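Local structure of trehalose monomycolate transport factor A (Mycolicibacterium smegmatis MC2 155, 6T84) at residues A[122-136]-A[168-180]. The protein is required for MmpL3-dependent transport of trehalose monomycolate to the mycobacterial cell wall, its N-terminal domain, to which this chain belongs, interacting with MmpL3. Residues are numbered along the deposited sequence; the frame is centred on the assembly and turned at random.
Sequences RACDRRMVTFAHTAP and TVRQFNDLLRVLP
The Phe131 ring turns an edge to Gln171 and Thr168 on the C-terminal part of helix 159-175, with Gln171 OE1 lying in its plane 3.7 Å from Phe131 CE1 and the methyl CG2 of Thr168 beside CZ. Ala135 CB covers one face toward the rim, and Leu175 CD1 approaches Phe131 CG obliquely at 3.5 Å. Its chi1 of 177° swings the ring beside the carbonyl carbon, where it lies as a knob among Thr168, Gln171, Phe172 and Leu175. Phe172 meets it rim to rim, the planes only 13° apart and neither ring over the other; Leu176 CD1 lies on a face of Phe172, while Met128 SD stands at its edge, 5.4 Å from the centroid, in a Met-aromatic contact. Leu175 splits its branches: CD2 packs 3.5 Å from Arg127 CB and lies over one face of the guanidinium. No direct hydrogen bond joins the segments, but a water links Arg127 NH2 to Gln171 O, and a second, more weakly held by NH1, reaches Asp174 O. Asp125 N-caps helix 126-134, its OD1 accepting from Met128 N at 3.3 Å. Before the cap, Ala123 CB rests on Val178 CG2 at 3.8 Å. Segments 126-134 and 168-175 run roughly antiparallel (157°), their axes 10.6 Å apart at closest, on the large antiparallel sheet: Phe131, Thr168 and Phe172 touch Met142 of strand 141-144, Val129 and Ala132 pack on Ile107 of strand 102-107, and Val169 reaches strand 71-77.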
# COMPACT_ATOMS: atom_id res chain seq x y z
N ARG A 122 -18.08 6.51 5.31
CA ARG A 122 -17.73 7.11 6.59
C ARG A 122 -16.26 7.49 6.65
O ARG A 122 -15.91 8.54 7.20
CB ARG A 122 -18.09 6.16 7.73
CG ARG A 122 -19.60 6.05 7.94
CD ARG A 122 -19.96 5.31 9.24
NE ARG A 122 -19.21 4.07 9.41
CZ ARG A 122 -19.65 2.86 9.07
NH1 ARG A 122 -20.86 2.72 8.54
NH2 ARG A 122 -18.88 1.79 9.28
N ALA A 123 -15.39 6.65 6.08
CA ALA A 123 -13.96 6.96 6.03
C ALA A 123 -13.63 8.08 5.05
O ALA A 123 -12.57 8.69 5.17
CB ALA A 123 -13.17 5.69 5.65
N CYS A 124 -14.52 8.39 4.10
CA CYS A 124 -14.19 9.38 3.07
C CYS A 124 -14.70 10.77 3.46
O CYS A 124 -15.58 11.36 2.80
CB CYS A 124 -14.74 8.95 1.73
SG CYS A 124 -13.76 7.64 0.96
N ASP A 125 -14.11 11.32 4.50
CA ASP A 125 -14.48 12.66 4.94
C ASP A 125 -13.51 13.69 4.33
O ASP A 125 -12.73 13.39 3.42
CB ASP A 125 -14.52 12.73 6.47
CG ASP A 125 -13.12 12.62 7.09
OD1 ASP A 125 -12.12 12.33 6.41
OD2 ASP A 125 -13.05 12.81 8.31
N ARG A 126 -13.50 14.90 4.89
CA ARG A 126 -12.66 15.98 4.36
C ARG A 126 -11.18 15.60 4.36
O ARG A 126 -10.43 15.94 3.43
CB ARG A 126 -12.92 17.23 5.23
CG ARG A 126 -12.23 18.49 4.87
CD ARG A 126 -12.81 19.60 5.76
NE ARG A 126 -12.38 19.52 7.15
CZ ARG A 126 -12.85 20.29 8.14
NH1 ARG A 126 -13.79 21.19 7.90
NH2 ARG A 126 -12.39 20.14 9.37
N ARG A 127 -10.72 14.88 5.40
CA ARG A 127 -9.31 14.53 5.43
C ARG A 127 -8.98 13.56 4.32
O ARG A 127 -7.90 13.65 3.71
CB ARG A 127 -8.95 13.95 6.78
CG ARG A 127 -8.93 14.98 7.92
CD ARG A 127 -8.52 14.28 9.25
NE ARG A 127 -7.30 13.49 9.11
CZ ARG A 127 -6.94 12.49 9.92
NH1 ARG A 127 -7.72 12.15 10.93
NH2 ARG A 127 -5.81 11.82 9.71
N MET A 128 -9.90 12.64 4.02
CA MET A 128 -9.67 11.72 2.91
C MET A 128 -9.69 12.46 1.58
O MET A 128 -8.92 12.15 0.66
CB MET A 128 -10.71 10.62 2.91
CG MET A 128 -10.47 9.57 1.81
SD MET A 128 -8.99 8.53 2.02
CE MET A 128 -9.71 7.31 3.17
N VAL A 129 -10.63 13.40 1.41
CA VAL A 129 -10.66 14.16 0.15
C VAL A 129 -9.36 14.92 -0.04
O VAL A 129 -8.75 14.88 -1.12
CB VAL A 129 -11.88 15.11 0.14
CG1 VAL A 129 -11.80 16.06 -1.08
CG2 VAL A 129 -13.17 14.27 0.06
N THR A 130 -8.90 15.63 1.01
CA THR A 130 -7.64 16.34 0.85
C THR A 130 -6.51 15.38 0.50
O THR A 130 -5.73 15.65 -0.41
CB THR A 130 -7.33 17.15 2.11
OG1 THR A 130 -8.42 18.06 2.35
CG2 THR A 130 -6.02 17.94 2.02
N PHE A 131 -6.41 14.24 1.22
CA PHE A 131 -5.35 13.27 0.96
C PHE A 131 -5.38 12.77 -0.50
O PHE A 131 -4.32 12.62 -1.12
CB PHE A 131 -5.53 12.11 1.95
CG PHE A 131 -4.54 10.98 1.76
CD1 PHE A 131 -3.20 11.13 2.09
CD2 PHE A 131 -4.96 9.80 1.21
CE1 PHE A 131 -2.29 10.09 1.88
CE2 PHE A 131 -4.06 8.74 1.00
CZ PHE A 131 -2.73 8.89 1.36
N ALA A 132 -6.55 12.43 -1.01
CA ALA A 132 -6.61 11.92 -2.39
C ALA A 132 -6.09 12.93 -3.40
O ALA A 132 -5.58 12.56 -4.46
CB ALA A 132 -8.03 11.53 -2.76
N HIS A 133 -6.27 14.21 -3.09
CA HIS A 133 -5.71 15.26 -3.96
C HIS A 133 -4.23 15.54 -3.69
O HIS A 133 -3.51 15.97 -4.61
CB HIS A 133 -6.50 16.57 -3.73
CG HIS A 133 -7.81 16.58 -4.43
ND1 HIS A 133 -9.02 16.27 -3.86
CD2 HIS A 133 -8.08 16.96 -5.69
CE1 HIS A 133 -9.98 16.45 -4.76
NE2 HIS A 133 -9.43 16.88 -5.87
N THR A 134 -3.74 15.38 -2.44
CA THR A 134 -2.36 15.77 -2.12
C THR A 134 -1.35 14.64 -2.23
O THR A 134 -0.17 14.91 -2.47
CB THR A 134 -2.25 16.37 -0.71
OG1 THR A 134 -2.71 15.44 0.25
CG2 THR A 134 -3.11 17.63 -0.55
N ALA A 135 -1.77 13.39 -2.09
CA ALA A 135 -0.81 12.29 -2.15
C ALA A 135 -0.14 12.28 -3.52
O ALA A 135 -0.81 12.49 -4.54
CB ALA A 135 -1.54 10.97 -1.88
N PRO A 136 1.15 11.98 -3.59
CA PRO A 136 1.85 12.00 -4.89
C PRO A 136 1.27 10.99 -5.88
O PRO A 136 0.78 9.92 -5.51
CB PRO A 136 3.31 11.63 -4.52
CG PRO A 136 3.18 10.89 -3.22
CD PRO A 136 2.00 11.55 -2.47
N THR A 168 3.17 8.39 2.96
CA THR A 168 1.85 8.19 2.37
C THR A 168 1.12 7.00 3.01
O THR A 168 -0.07 7.10 3.32
CB THR A 168 2.02 8.01 0.87
OG1 THR A 168 2.62 9.22 0.34
CG2 THR A 168 0.62 7.85 0.16
N VAL A 169 1.82 5.86 3.18
CA VAL A 169 1.15 4.70 3.74
C VAL A 169 0.72 4.96 5.17
O VAL A 169 -0.35 4.51 5.60
CB VAL A 169 1.96 3.39 3.57
CG1 VAL A 169 3.11 3.34 4.56
CG2 VAL A 169 1.02 2.19 3.80
N ARG A 170 1.54 5.70 5.92
CA ARG A 170 1.18 6.07 7.30
C ARG A 170 -0.06 6.96 7.30
O ARG A 170 -0.96 6.75 8.11
CB ARG A 170 2.36 6.77 7.98
CG ARG A 170 3.65 5.91 8.09
CD ARG A 170 4.85 6.76 8.61
NE ARG A 170 4.61 7.14 10.00
CZ ARG A 170 5.50 7.82 10.73
NH1 ARG A 170 6.64 8.20 10.18
NH2 ARG A 170 5.24 8.10 12.00
N GLN A 171 -0.12 7.93 6.40
CA GLN A 171 -1.28 8.81 6.36
C GLN A 171 -2.53 8.06 5.95
O GLN A 171 -3.61 8.29 6.51
CB GLN A 171 -0.97 9.95 5.37
CG GLN A 171 0.06 10.96 5.90
CD GLN A 171 0.68 11.84 4.79
OE1 GLN A 171 0.68 11.45 3.61
NE2 GLN A 171 1.28 12.96 5.17
N PHE A 172 -2.44 7.21 4.93
CA PHE A 172 -3.60 6.43 4.52
C PHE A 172 -4.05 5.49 5.63
O PHE A 172 -5.25 5.36 5.90
CB PHE A 172 -3.27 5.69 3.22
CG PHE A 172 -4.45 5.01 2.57
CD1 PHE A 172 -5.61 5.72 2.26
CD2 PHE A 172 -4.39 3.67 2.22
CE1 PHE A 172 -6.67 5.09 1.61
CE2 PHE A 172 -5.45 3.01 1.61
CZ PHE A 172 -6.59 3.72 1.28
N ASN A 173 -3.11 4.83 6.29
CA ASN A 173 -3.47 3.97 7.41
C ASN A 173 -4.20 4.74 8.50
O ASN A 173 -5.20 4.26 9.05
CB ASN A 173 -2.16 3.36 7.94
CG ASN A 173 -2.42 2.38 9.03
OD1 ASN A 173 -3.08 1.36 8.83
ND2 ASN A 173 -1.93 2.69 10.22
N ASP A 174 -3.73 5.95 8.82
CA ASP A 174 -4.41 6.77 9.83
C ASP A 174 -5.85 7.04 9.42
O ASP A 174 -6.77 6.96 10.24
CB ASP A 174 -3.67 8.10 10.04
CG ASP A 174 -2.41 7.96 10.89
OD1 ASP A 174 -2.21 6.87 11.50
OD2 ASP A 174 -1.61 8.93 10.96
N LEU A 175 -6.08 7.32 8.14
CA LEU A 175 -7.42 7.64 7.68
C LEU A 175 -8.34 6.43 7.73
O LEU A 175 -9.55 6.59 7.89
CB LEU A 175 -7.35 8.21 6.26
CG LEU A 175 -6.69 9.58 6.08
CD1 LEU A 175 -6.25 9.79 4.62
CD2 LEU A 175 -7.69 10.67 6.47
N LEU A 176 -7.79 5.22 7.64
CA LEU A 176 -8.57 3.99 7.67
C LEU A 176 -8.72 3.43 9.08
O LEU A 176 -9.33 2.36 9.26
CB LEU A 176 -7.93 2.89 6.77
CG LEU A 176 -7.89 3.27 5.26
CD1 LEU A 176 -7.41 1.99 4.57
CD2 LEU A 176 -9.28 3.72 4.77
N ARG A 177 -8.22 4.15 10.10
CA ARG A 177 -8.41 3.68 11.48
C ARG A 177 -9.89 3.55 11.85
O ARG A 177 -10.22 2.76 12.75
CB ARG A 177 -7.69 4.58 12.48
CG ARG A 177 -6.20 4.35 12.62
CD ARG A 177 -5.55 5.44 13.48
NE ARG A 177 -6.44 5.83 14.57
CZ ARG A 177 -6.50 7.06 15.08
NH1 ARG A 177 -5.72 8.02 14.58
NH2 ARG A 177 -7.34 7.34 16.07
N VAL A 178 -10.77 4.31 11.17
CA VAL A 178 -12.22 4.31 11.39
C VAL A 178 -12.93 3.07 10.85
O VAL A 178 -14.10 2.86 11.16
CB VAL A 178 -12.88 5.62 10.89
CG1 VAL A 178 -12.20 6.82 11.54
CG2 VAL A 178 -12.84 5.68 9.39
N LEU A 179 -12.24 2.21 10.08
CA LEU A 179 -12.91 1.02 9.56
C LEU A 179 -13.27 0.09 10.71
O LEU A 179 -12.53 -0.02 11.70
CB LEU A 179 -12.00 0.30 8.57
CG LEU A 179 -11.73 1.08 7.26
CD1 LEU A 179 -10.82 0.25 6.35
CD2 LEU A 179 -13.11 1.55 6.63
N PRO A 180 -14.41 -0.62 10.61
CA PRO A 180 -14.93 -1.33 11.79
C PRO A 180 -14.07 -2.53 12.13
O PRO A 180 -13.44 -3.14 11.26
CB PRO A 180 -16.35 -1.75 11.34
CG PRO A 180 -16.30 -1.75 9.82
CD PRO A 180 -15.28 -0.74 9.42
O HOH W 1 -3.70 10.90 7.52
O HOH W 2 -8.23 9.13 11.84